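Local coordinates for protein bifunctional endomannanase/endoglucanase (Caldanaerobius polysaccharolyticus, PDB 3W0K) that probably hydrolyses the beta-linked backbones of mannan and cellulose as a family 5 glycoside hydrolase built on a beta/alpha barrel, at residues F52-P57 and E97-W102; R106-F111 and A152-R157; F132-E137 and R169-D174. One frame throughout, in Å; residues are numbered along the deposited sequence.

Interaction 1. Residues F52-P57 and E97-W102; sequences FDYFNP and ERDNLW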
loop_
_atom_site.group_PDB
_atom_site.type_symbol
_atom_site.label_atom_id
_atom_site.label_comp_id
_atom_site.label_asym_id
_atom_site.label_seq_id
_atom_site.Cartn_x
_atom_site.Cartn_y
_atom_site.Cartn_z
ATOM N N PHE A 52 5.344 -22.237 7.768
ATOM C CA PHE A 52 4.795 -22.427 6.422
ATOM C C PHE A 52 3.649 -23.430 6.309
ATOM O O PHE A 52 3.357 -23.924 5.220
ATOM C CB PHE A 52 5.929 -22.795 5.452
ATOM C CG PHE A 52 7.158 -21.952 5.624
ATOM C CD1 PHE A 52 7.161 -20.616 5.232
ATOM C CD2 PHE A 52 8.293 -22.473 6.239
ATOM C CE1 PHE A 52 8.278 -19.810 5.458
ATOM C CE2 PHE A 52 9.413 -21.678 6.468
ATOM C CZ PHE A 52 9.404 -20.342 6.077
ATOM N N ASP A 53 2.988 -23.700 7.434
ATOM C CA ASP A 53 1.854 -24.629 7.495
ATOM C C ASP A 53 0.610 -23.815 7.111
ATOM O O ASP A 53 -0.274 -23.571 7.937
ATOM C CB ASP A 53 1.744 -25.153 8.933
ATOM C CG ASP A 53 0.805 -26.340 9.076
ATOM O OD1 ASP A 53 0.182 -26.781 8.090
ATOM O OD2 ASP A 53 0.695 -26.834 10.216
ATOM N N TYR A 54 0.554 -23.415 5.841
ATOM C CA TYR A 54 -0.521 -22.575 5.306
ATOM C C TYR A 54 -1.936 -23.054 5.566
ATOM O O TYR A 54 -2.832 -22.245 5.808
ATOM C CB TYR A 54 -0.363 -22.386 3.792
ATOM C CG TYR A 54 1.041 -22.077 3.319
ATOM C CD1 TYR A 54 1.776 -21.023 3.866
ATOM C CD2 TYR A 54 1.632 -22.847 2.317
ATOM C CE1 TYR A 54 3.072 -20.748 3.425
ATOM C CE2 TYR A 54 2.923 -22.579 1.868
ATOM C CZ TYR A 54 3.635 -21.529 2.426
ATOM O OH TYR A 54 4.910 -21.263 1.981
ATOM N N PHE A 55 -2.138 -24.364 5.501
ATOM C CA PHE A 55 -3.463 -24.929 5.695
ATOM C C PHE A 55 -3.928 -25.139 7.129
ATOM O O PHE A 55 -5.018 -25.666 7.359
ATOM C CB PHE A 55 -3.619 -26.184 4.842
ATOM C CG PHE A 55 -3.542 -25.904 3.374
ATOM C CD1 PHE A 55 -4.692 -25.599 2.651
ATOM C CD2 PHE A 55 -2.315 -25.877 2.723
ATOM C CE1 PHE A 55 -4.619 -25.265 1.302
ATOM C CE2 PHE A 55 -2.230 -25.543 1.373
ATOM C CZ PHE A 55 -3.383 -25.236 0.663
ATOM N N ASN A 56 -3.125 -24.685 8.089
ATOM C CA ASN A 56 -3.496 -24.786 9.499
ATOM C C ASN A 56 -3.378 -23.405 10.146
ATOM O O ASN A 56 -2.615 -23.206 11.091
ATOM C CB ASN A 56 -2.611 -25.794 10.236
ATOM C CG ASN A 56 -3.134 -26.121 11.629
ATOM O OD1 ASN A 56 -4.298 -26.483 11.795
ATOM N ND2 ASN A 56 -2.278 -25.980 12.635
ATOM N N PRO A 57 -4.136 -22.422 9.635
ATOM C CA PRO A 57 -4.059 -21.083 10.218
ATOM C C PRO A 57 -4.682 -21.027 11.607
ATOM O O PRO A 57 -5.585 -21.804 11.922
ATOM C CB PRO A 57 -4.868 -20.246 9.228
ATOM C CG PRO A 57 -5.925 -21.199 8.791
ATOM C CD PRO A 57 -5.133 -22.464 8.552
ATOM N N GLU A 97 11.305 -16.475 3.162
ATOM C CA GLU A 97 10.272 -17.418 2.747
ATOM C C GLU A 97 10.899 -18.735 2.323
ATOM O O GLU A 97 12.039 -18.771 1.852
ATOM C CB GLU A 97 9.467 -16.863 1.568
ATOM C CG GLU A 97 8.557 -15.695 1.915
ATOM C CD GLU A 97 7.538 -16.051 2.981
ATOM O OE1 GLU A 97 6.834 -17.072 2.829
ATOM O OE2 GLU A 97 7.457 -15.327 3.987
ATOM N N ARG A 98 10.155 -19.820 2.506
ATOM C CA ARG A 98 10.620 -21.144 2.104
ATOM C C ARG A 98 10.329 -21.322 0.615
ATOM O O ARG A 98 11.186 -21.759 -0.155
ATOM C CB ARG A 98 9.872 -22.230 2.884
ATOM C CG ARG A 98 10.286 -23.653 2.529
ATOM C CD ARG A 98 9.324 -24.683 3.110
ATOM N NE ARG A 98 8.020 -24.632 2.452
ATOM C CZ ARG A 98 6.942 -25.301 2.849
ATOM N NH1 ARG A 98 6.994 -26.086 3.920
ATOM N NH2 ARG A 98 5.810 -25.189 2.168
ATOM N N ASP A 99 9.121 -20.932 0.221
ATOM C CA ASP A 99 8.649 -21.065 -1.152
ATOM C C ASP A 99 8.679 -19.772 -1.953
ATOM O O ASP A 99 8.926 -18.694 -1.412
ATOM C CB ASP A 99 7.202 -21.567 -1.146
ATOM C CG ASP A 99 7.016 -22.815 -0.313
ATOM O OD1 ASP A 99 7.958 -23.628 -0.233
ATOM O OD2 ASP A 99 5.916 -22.986 0.252
ATOM N N ASN A 100 8.405 -19.909 -3.249
ATOM C CA ASN A 100 8.332 -18.786 -4.175
ATOM C C ASN A 100 6.920 -18.771 -4.752
ATOM O O ASN A 100 6.569 -19.593 -5.600
ATOM C CB ASN A 100 9.346 -18.929 -5.312
ATOM C CG ASN A 100 9.180 -17.853 -6.373
ATOM O OD1 ASN A 100 8.481 -16.858 -6.161
ATOM N ND2 ASN A 100 9.797 -18.058 -7.529
ATOM N N LEU A 101 6.129 -17.806 -4.300
ATOM C CA LEU A 101 4.744 -17.652 -4.728
ATOM C C LEU A 101 4.543 -17.591 -6.238
ATOM O O LEU A 101 3.545 -18.081 -6.758
ATOM C CB LEU A 101 4.164 -16.378 -4.106
ATOM C CG LEU A 101 2.723 -16.008 -4.468
ATOM C CD1 LEU A 101 1.784 -17.125 -4.022
ATOM C CD2 LEU A 101 2.331 -14.697 -3.800
ATOM N N TRP A 102 5.508 -17.019 -6.946
ATOM C CA TRP A 102 5.366 -16.857 -8.383
ATOM C C TRP A 102 5.474 -18.113 -9.221
ATOM O O TRP A 102 4.985 -18.135 -10.344
ATOM C CB TRP A 102 6.316 -15.761 -8.877
ATOM C CG TRP A 102 6.201 -14.556 -8.004
ATOM C CD1 TRP A 102 7.147 -14.070 -7.149
ATOM C CD2 TRP A 102 5.017 -13.779 -7.777
ATOM N NE1 TRP A 102 6.621 -13.055 -6.389
ATOM C CE2 TRP A 102 5.317 -12.853 -6.753
ATOM C CE3 TRP A 102 3.732 -13.781 -8.333
ATOM C CZ2 TRP A 102 4.374 -11.938 -6.269
ATOM C CZ3 TRP A 102 2.794 -12.871 -7.851
ATOM C CH2 TRP A 102 3.121 -11.964 -6.830
HETATM O O HOH W 1 7.181 -19.654 1.984
#
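R98 and F52 slide past each other in opposite directions; R98 is followed here outward from CB. CB sits over the centre of the F52 ring, 3.5 Å from the centroid and 6° off the normal, a CH-pi contact on one face. With CG anti to the backbone N the chain runs on past the ring, CD coming 4.0 Å from F52 CD2. A bend at chi3 (69°) turns NE back, and beyond it one face of the guanidinium covers F52 CB. The tip turns to D99 and grips it side-on: NE bonds OD1 at 2.9 Å, while NH2 bonds OD2 at 2.9 Å through the syn lone pair. D99 OD2 also accepts from Y54 OH at 2.6 Å, the two side chains meeting tip to tip, with the donor 45° above the carboxylate plane. R106 adds a salt bridge to OD1. Just beyond, a water donates to Y54 OH and to E97 OE1 and accepts from D99 N; E97 OE1 is held by the Y45 hydroxyl as well. An alanine in place of D99 would probably leave Y54 OH and R106 without their acidic partner and the R98 guanidinium free to turn. Both segments are loops after barrel strands, 38-44 and 78-83, so the contact ties neighbouring loops at the C-terminal, active-site end of a TIM barrel.

Interaction 2. Residues R106-F111 and A152-R157; sequences RAQDGF and ASLIIR
The guanidinium of R157 meets the carboxylate of D109 with the two planes 89° apart, practically perpendicular. R157 runs extended from CG to NE and crosses from helix 148-165 to helix 105-121, presenting its NH1/NH2 end to a single oxygen. NH2 lies 2.9 Å from D109 OD1 and NH1 3.0 Å from the same OD1, both bonds keeping close to the guanidinium plane. Seen from the acid they differ: NH1 comes in nearly along the C-O axis, whereas NH2 stands 36° above the carboxylate plane. The other oxygen, OD2, is taken by K105, so D109 is shared between two basic side chains.

The aliphatic part of Q108 packs on L154. Their side chains cross obliquely, Q108 CG resting 3.7 Å from L154 CD1, and Q108 CB touches R157 NH1 at 3.8 Å. The far end of Q108 splits its duties. OE1 receives a hydrogen bond from a water that in turn accepts from R157 NH1, while NE2 bonds the backbone oxygen of L101 in a neighbouring loop. Deeper in, F111 CD2 approaches the same L154 CD1 at 4.4 Å, a looser contact, and the F111 ring packs edge-to-face with W115.

The helix segments cross at -33° with their axes 11.1 Å apart, a distance bridged mainly by long side chains. Chemically, leucine and phenylalanine pack on the buried side and an ion pair spans the outer one; the lysine and arginine together would be expected to favour the charged form of D109.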
loop_
_atom_site.group_PDB
_atom_site.type_symbol
_atom_site.label_atom_id
_atom_site.label_comp_id
_atom_site.label_asym_id
_atom_site.label_seq_id
_atom_site.Cartn_x
_atom_site.Cartn_y
_atom_site.Cartn_z
ATOM N N ARG A 106 2.524 -25.191 -4.304
ATOM C CA ARG A 106 2.210 -25.275 -2.879
ATOM C C ARG A 106 1.995 -23.900 -2.241
ATOM O O ARG A 106 1.113 -23.734 -1.394
ATOM C CB ARG A 106 3.278 -26.083 -2.124
ATOM C CG ARG A 106 4.675 -25.483 -2.155
ATOM C CD ARG A 106 5.711 -26.455 -1.602
ATOM N NE ARG A 106 7.037 -25.845 -1.521
ATOM C CZ ARG A 106 7.922 -25.798 -2.518
ATOM N NH1 ARG A 106 7.640 -26.334 -3.702
ATOM N NH2 ARG A 106 9.089 -25.185 -2.333
ATOM N N ALA A 107 2.770 -22.907 -2.676
ATOM C CA ALA A 107 2.635 -21.552 -2.142
ATOM C C ALA A 107 1.397 -20.889 -2.727
ATOM O O ALA A 107 0.686 -20.161 -2.031
ATOM C CB ALA A 107 3.880 -20.730 -2.452
ATOM N N GLN A 108 1.147 -21.147 -4.007
ATOM C CA GLN A 108 -0.013 -20.587 -4.682
ATOM C C GLN A 108 -1.283 -21.146 -4.062
ATOM O O GLN A 108 -2.242 -20.409 -3.851
ATOM C CB GLN A 108 0.055 -20.872 -6.180
ATOM C CG GLN A 108 1.178 -20.091 -6.848
ATOM C CD GLN A 108 1.494 -20.556 -8.251
ATOM O OE1 GLN A 108 0.887 -21.500 -8.766
ATOM N NE2 GLN A 108 2.476 -19.910 -8.872
ATOM N N ASP A 109 -1.271 -22.438 -3.733
ATOM C CA ASP A 109 -2.434 -23.061 -3.102
ATOM C C ASP A 109 -2.666 -22.449 -1.721
ATOM O O ASP A 109 -3.808 -22.204 -1.330
ATOM C CB ASP A 109 -2.246 -24.578 -2.975
ATOM C CG ASP A 109 -2.370 -25.306 -4.305
ATOM O OD1 ASP A 109 -2.806 -24.696 -5.305
ATOM O OD2 ASP A 109 -2.033 -26.509 -4.345
ATOM N N GLY A 110 -1.577 -22.205 -0.991
ATOM C CA GLY A 110 -1.676 -21.611 0.333
ATOM C C GLY A 110 -2.197 -20.186 0.262
ATOM O O GLY A 110 -3.008 -19.772 1.086
ATOM N N PHE A 111 -1.729 -19.452 -0.744
ATOM C CA PHE A 111 -2.116 -18.063 -0.986
ATOM C C PHE A 111 -3.608 -17.974 -1.297
ATOM O O PHE A 111 -4.327 -17.170 -0.702
ATOM C CB PHE A 111 -1.295 -17.522 -2.163
ATOM C CG PHE A 111 -1.628 -16.109 -2.559
ATOM C CD1 PHE A 111 -1.243 -15.040 -1.759
ATOM C CD2 PHE A 111 -2.269 -15.844 -3.768
ATOM C CE1 PHE A 111 -1.487 -13.729 -2.159
ATOM C CE2 PHE A 111 -2.518 -14.532 -4.176
ATOM C CZ PHE A 111 -2.125 -13.473 -3.371
ATOM N N ALA A 152 -0.287 -12.781 -13.976
ATOM C CA ALA A 152 -1.684 -12.634 -14.374
ATOM C C ALA A 152 -2.481 -13.906 -14.087
ATOM O O ALA A 152 -3.594 -13.842 -13.569
ATOM C CB ALA A 152 -1.781 -12.266 -15.858
ATOM N N SER A 153 -1.898 -15.061 -14.398
ATOM C CA SER A 153 -2.570 -16.334 -14.155
ATOM C C SER A 153 -2.884 -16.531 -12.675
ATOM O O SER A 153 -3.985 -16.961 -12.326
ATOM C CB SER A 153 -1.732 -17.501 -14.684
ATOM O OG SER A 153 -1.688 -17.488 -16.102
ATOM N N LEU A 154 -1.937 -16.180 -11.807
ATOM C CA LEU A 154 -2.145 -16.316 -10.368
ATOM C C LEU A 154 -3.206 -15.338 -9.871
ATOM O O LEU A 154 -4.052 -15.697 -9.058
ATOM C CB LEU A 154 -0.839 -16.111 -9.594
ATOM C CG LEU A 154 -0.957 -16.261 -8.069
ATOM C CD1 LEU A 154 -1.488 -17.644 -7.695
ATOM C CD2 LEU A 154 0.402 -16.007 -7.426
ATOM N N ILE A 155 -3.144 -14.097 -10.347
ATOM C CA ILE A 155 -4.121 -13.086 -9.953
ATOM C C ILE A 155 -5.525 -13.520 -10.380
ATOM O O ILE A 155 -6.464 -13.457 -9.592
ATOM C CB ILE A 155 -3.778 -11.707 -10.565
ATOM C CG1 ILE A 155 -2.458 -11.187 -9.983
ATOM C CG2 ILE A 155 -4.907 -10.709 -10.322
ATOM C CD1 ILE A 155 -2.484 -10.940 -8.476
ATOM N N ILE A 156 -5.648 -14.005 -11.613
ATOM C CA ILE A 156 -6.936 -14.458 -12.133
ATOM C C ILE A 156 -7.473 -15.637 -11.319
ATOM O O ILE A 156 -8.657 -15.672 -10.974
ATOM C CB ILE A 156 -6.831 -14.808 -13.636
ATOM C CG1 ILE A 156 -6.619 -13.523 -14.446
ATOM C CG2 ILE A 156 -8.094 -15.521 -14.114
ATOM C CD1 ILE A 156 -6.225 -13.762 -15.891
ATOM N N ARG A 157 -6.594 -16.571 -10.961
ATOM C CA ARG A 157 -7.003 -17.722 -10.164
ATOM C C ARG A 157 -7.527 -17.263 -8.800
ATOM O O ARG A 157 -8.564 -17.729 -8.335
ATOM C CB ARG A 157 -5.832 -18.689 -9.952
ATOM C CG ARG A 157 -6.212 -19.871 -9.076
ATOM C CD ARG A 157 -5.036 -20.740 -8.673
ATOM N NE ARG A 157 -5.478 -21.735 -7.701
ATOM C CZ ARG A 157 -4.675 -22.465 -6.933
ATOM N NH1 ARG A 157 -3.355 -22.329 -7.011
ATOM N NH2 ARG A 157 -5.202 -23.302 -6.047
HETATM O O HOH W 2 -1.757 -21.610 -9.254
#

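Interaction 3. Residues F132-E137 and R169-D174; sequences FDLVNE and REIVID
F132 pairs with I171 and D133 with V172 in parallel register: V172 N donates to F132 O at 2.7 Å, F132 N to E170 O, and L134 N to V172 O. At the start of the pair R169 folds over the F132 ring, bent at chi2 and chi3, with CD 3.6 Å from the centroid and only 1° off the normal. L134 CG packs on I171 CG2 at 3.7 Å, and beyond them I162 of helix 148-165 touches both residues.

At the other end the contact turns polar. D133 and D174 cross at about a right angle, and their OD1 atoms are 2.7 Å apart. D174 OD2 accepts from E137 N at 3.0 Å on the anti side, 18° out of the carboxylate plane, which ties down the backbone at E137. A water that accepts from V135 N and D174 N bridges the backbones where the strand pairing has ended. N136 ND2 bonds E137 OE1 at 3.1 Å.

Two arginines make the second shell. R40 reaches D133 OD2 and N136 OD1, while R196 pairs with both D174 OD2 and E137 OE2. A bound Tris molecule, probably from the crystallisation liquor, is hydrogen-bonded to E137 OE1. Strands 130-133 and 170-174, linked through helix 148-165, form a beta-alpha-beta unit of the TIM barrel, and the Asn-Glu pair after the fourth strand is consistent with the family 5 acid/base glutamate position.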
loop_
_atom_site.group_PDB
_atom_site.type_symbol
_atom_site.label_atom_id
_atom_site.label_comp_id
_atom_site.label_asym_id
_atom_site.label_seq_id
_atom_site.Cartn_x
_atom_site.Cartn_y
_atom_site.Cartn_z
ATOM N N PHE A 132 -10.090 -6.272 -0.644
ATOM C CA PHE A 132 -8.951 -7.180 -0.510
ATOM C C PHE A 132 -7.848 -6.808 -1.500
ATOM O O PHE A 132 -8.069 -6.850 -2.708
ATOM C CB PHE A 132 -9.375 -8.626 -0.819
ATOM C CG PHE A 132 -10.324 -9.240 0.183
ATOM C CD1 PHE A 132 -10.585 -8.639 1.412
ATOM C CD2 PHE A 132 -10.941 -10.456 -0.109
ATOM C CE1 PHE A 132 -11.443 -9.241 2.335
ATOM C CE2 PHE A 132 -11.799 -11.065 0.806
ATOM C CZ PHE A 132 -12.051 -10.455 2.030
ATOM N N ASP A 133 -6.668 -6.469 -0.980
ATOM C CA ASP A 133 -5.496 -6.111 -1.792
ATOM C C ASP A 133 -4.648 -7.387 -1.763
ATOM O O ASP A 133 -3.929 -7.652 -0.800
ATOM C CB ASP A 133 -4.778 -4.930 -1.130
ATOM C CG ASP A 133 -3.613 -4.400 -1.943
ATOM O OD1 ASP A 133 -3.403 -4.825 -3.102
ATOM O OD2 ASP A 133 -2.899 -3.533 -1.404
ATOM N N LEU A 134 -4.731 -8.158 -2.845
ATOM C CA LEU A 134 -4.098 -9.475 -2.938
ATOM C C LEU A 134 -2.684 -9.712 -2.432
ATOM O O LEU A 134 -2.464 -10.574 -1.574
ATOM C CB LEU A 134 -4.282 -10.053 -4.345
ATOM C CG LEU A 134 -5.729 -10.040 -4.853
ATOM C CD1 LEU A 134 -5.821 -10.884 -6.117
ATOM C CD2 LEU A 134 -6.692 -10.594 -3.800
ATOM N N VAL A 135 -1.719 -8.976 -2.963
ATOM C CA VAL A 135 -0.345 -9.153 -2.526
ATOM C C VAL A 135 0.423 -7.858 -2.735
ATOM O O VAL A 135 0.379 -7.254 -3.806
ATOM C CB VAL A 135 0.334 -10.372 -3.235
ATOM C CG1 VAL A 135 0.248 -10.246 -4.754
ATOM C CG2 VAL A 135 1.783 -10.517 -2.774
ATOM N N ASN A 136 1.097 -7.414 -1.682
ATOM C CA ASN A 136 1.839 -6.171 -1.759
ATOM C C ASN A 136 3.014 -6.178 -2.720
ATOM O O ASN A 136 3.819 -7.104 -2.731
ATOM C CB ASN A 136 2.350 -5.758 -0.376
ATOM C CG ASN A 136 3.153 -4.469 -0.423
ATOM O OD1 ASN A 136 2.588 -3.385 -0.514
ATOM N ND2 ASN A 136 4.477 -4.588 -0.403
ATOM N N GLU A 137 3.077 -5.128 -3.532
ATOM C CA GLU A 137 4.168 -4.882 -4.468
ATOM C C GLU A 137 4.926 -6.069 -5.081
ATOM O O GLU A 137 6.043 -6.383 -4.657
ATOM C CB GLU A 137 5.168 -3.935 -3.784
ATOM C CG GLU A 137 4.538 -2.611 -3.325
ATOM C CD GLU A 137 5.390 -1.817 -2.339
ATOM O OE1 GLU A 137 6.258 -2.402 -1.654
ATOM O OE2 GLU A 137 5.170 -0.590 -2.228
ATOM N N ARG A 169 -17.233 -8.857 -3.389
ATOM C CA ARG A 169 -16.006 -8.370 -2.755
ATOM C C ARG A 169 -15.076 -7.600 -3.688
ATOM O O ARG A 169 -14.584 -8.147 -4.682
ATOM C CB ARG A 169 -15.236 -9.532 -2.122
ATOM C CG ARG A 169 -13.890 -9.128 -1.505
ATOM C CD ARG A 169 -14.050 -8.155 -0.337
ATOM N NE ARG A 169 -14.906 -8.709 0.710
ATOM C CZ ARG A 169 -15.942 -8.073 1.248
ATOM N NH1 ARG A 169 -16.251 -6.841 0.855
ATOM N NH2 ARG A 169 -16.712 -8.699 2.132
ATOM N N GLU A 170 -14.820 -6.338 -3.342
ATOM C CA GLU A 170 -13.929 -5.492 -4.125
ATOM C C GLU A 170 -12.503 -5.984 -3.929
ATOM O O GLU A 170 -12.069 -6.252 -2.806
ATOM C CB GLU A 170 -14.055 -4.029 -3.692
ATOM C CG GLU A 170 -13.177 -3.062 -4.477
ATOM C CD GLU A 170 -13.434 -1.618 -4.094
ATOM O OE1 GLU A 170 -12.534 -0.985 -3.507
ATOM O OE2 GLU A 170 -14.547 -1.120 -4.368
ATOM N N ILE A 171 -11.789 -6.117 -5.039
ATOM C CA ILE A 171 -10.420 -6.606 -5.037
ATOM C C ILE A 171 -9.474 -5.564 -5.614
ATOM O O ILE A 171 -9.819 -4.841 -6.549
ATOM C CB ILE A 171 -10.325 -7.931 -5.836
ATOM C CG1 ILE A 171 -11.142 -9.015 -5.125
ATOM C CG2 ILE A 171 -8.874 -8.378 -5.980
ATOM C CD1 ILE A 171 -11.398 -10.252 -5.963
ATOM N N VAL A 172 -8.292 -5.476 -5.011
ATOM C CA VAL A 172 -7.256 -4.538 -5.417
ATOM C C VAL A 172 -5.989 -5.329 -5.718
ATOM O O VAL A 172 -5.682 -6.305 -5.029
ATOM C CB VAL A 172 -6.933 -3.538 -4.272
ATOM C CG1 VAL A 172 -5.897 -2.516 -4.726
ATOM C CG2 VAL A 172 -8.202 -2.847 -3.791
ATOM N N ILE A 173 -5.287 -4.939 -6.778
ATOM C CA ILE A 173 -4.031 -5.585 -7.151
ATOM C C ILE A 173 -2.954 -4.519 -7.297
ATOM O O ILE A 173 -3.227 -3.418 -7.782
ATOM C CB ILE A 173 -4.146 -6.424 -8.454
ATOM C CG1 ILE A 173 -4.576 -5.560 -9.640
ATOM C CG2 ILE A 173 -5.117 -7.579 -8.249
ATOM C CD1 ILE A 173 -4.506 -6.310 -10.975
ATOM N N ASP A 174 -1.751 -4.828 -6.820
ATOM C CA ASP A 174 -0.620 -3.901 -6.873
ATOM C C ASP A 174 0.180 -4.020 -8.161
ATOM O O ASP A 174 0.324 -5.109 -8.718
ATOM C CB ASP A 174 0.329 -4.136 -5.690
ATOM C CG ASP A 174 -0.236 -3.656 -4.361
ATOM O OD1 ASP A 174 -1.449 -3.364 -4.267
ATOM O OD2 ASP A 174 0.553 -3.572 -3.398
HETATM O O HOH W 3 -1.605 -7.473 -5.722
#

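Overall arrangement
All three contacts belong to one eight-stranded beta/alpha barrel and step inward from its rim. Interaction 1 joins the loops after the second and third strands; its centre is about 12 Å from that of interaction 2, which pairs helices 105-121 and 148-165, and about 18 Å from that of interaction 3, between the fourth and fifth strands. Interaction 1 closes along the chain before the other two open; these interleave, their centres about 13 Å apart. Direct links run through all of them: L101 packs on F111, F111 reaches L134 and V135, and I155 meets I173. Loop, helix layer and strand ends near the Tris-occupied pocket are thus packed as one continuous body.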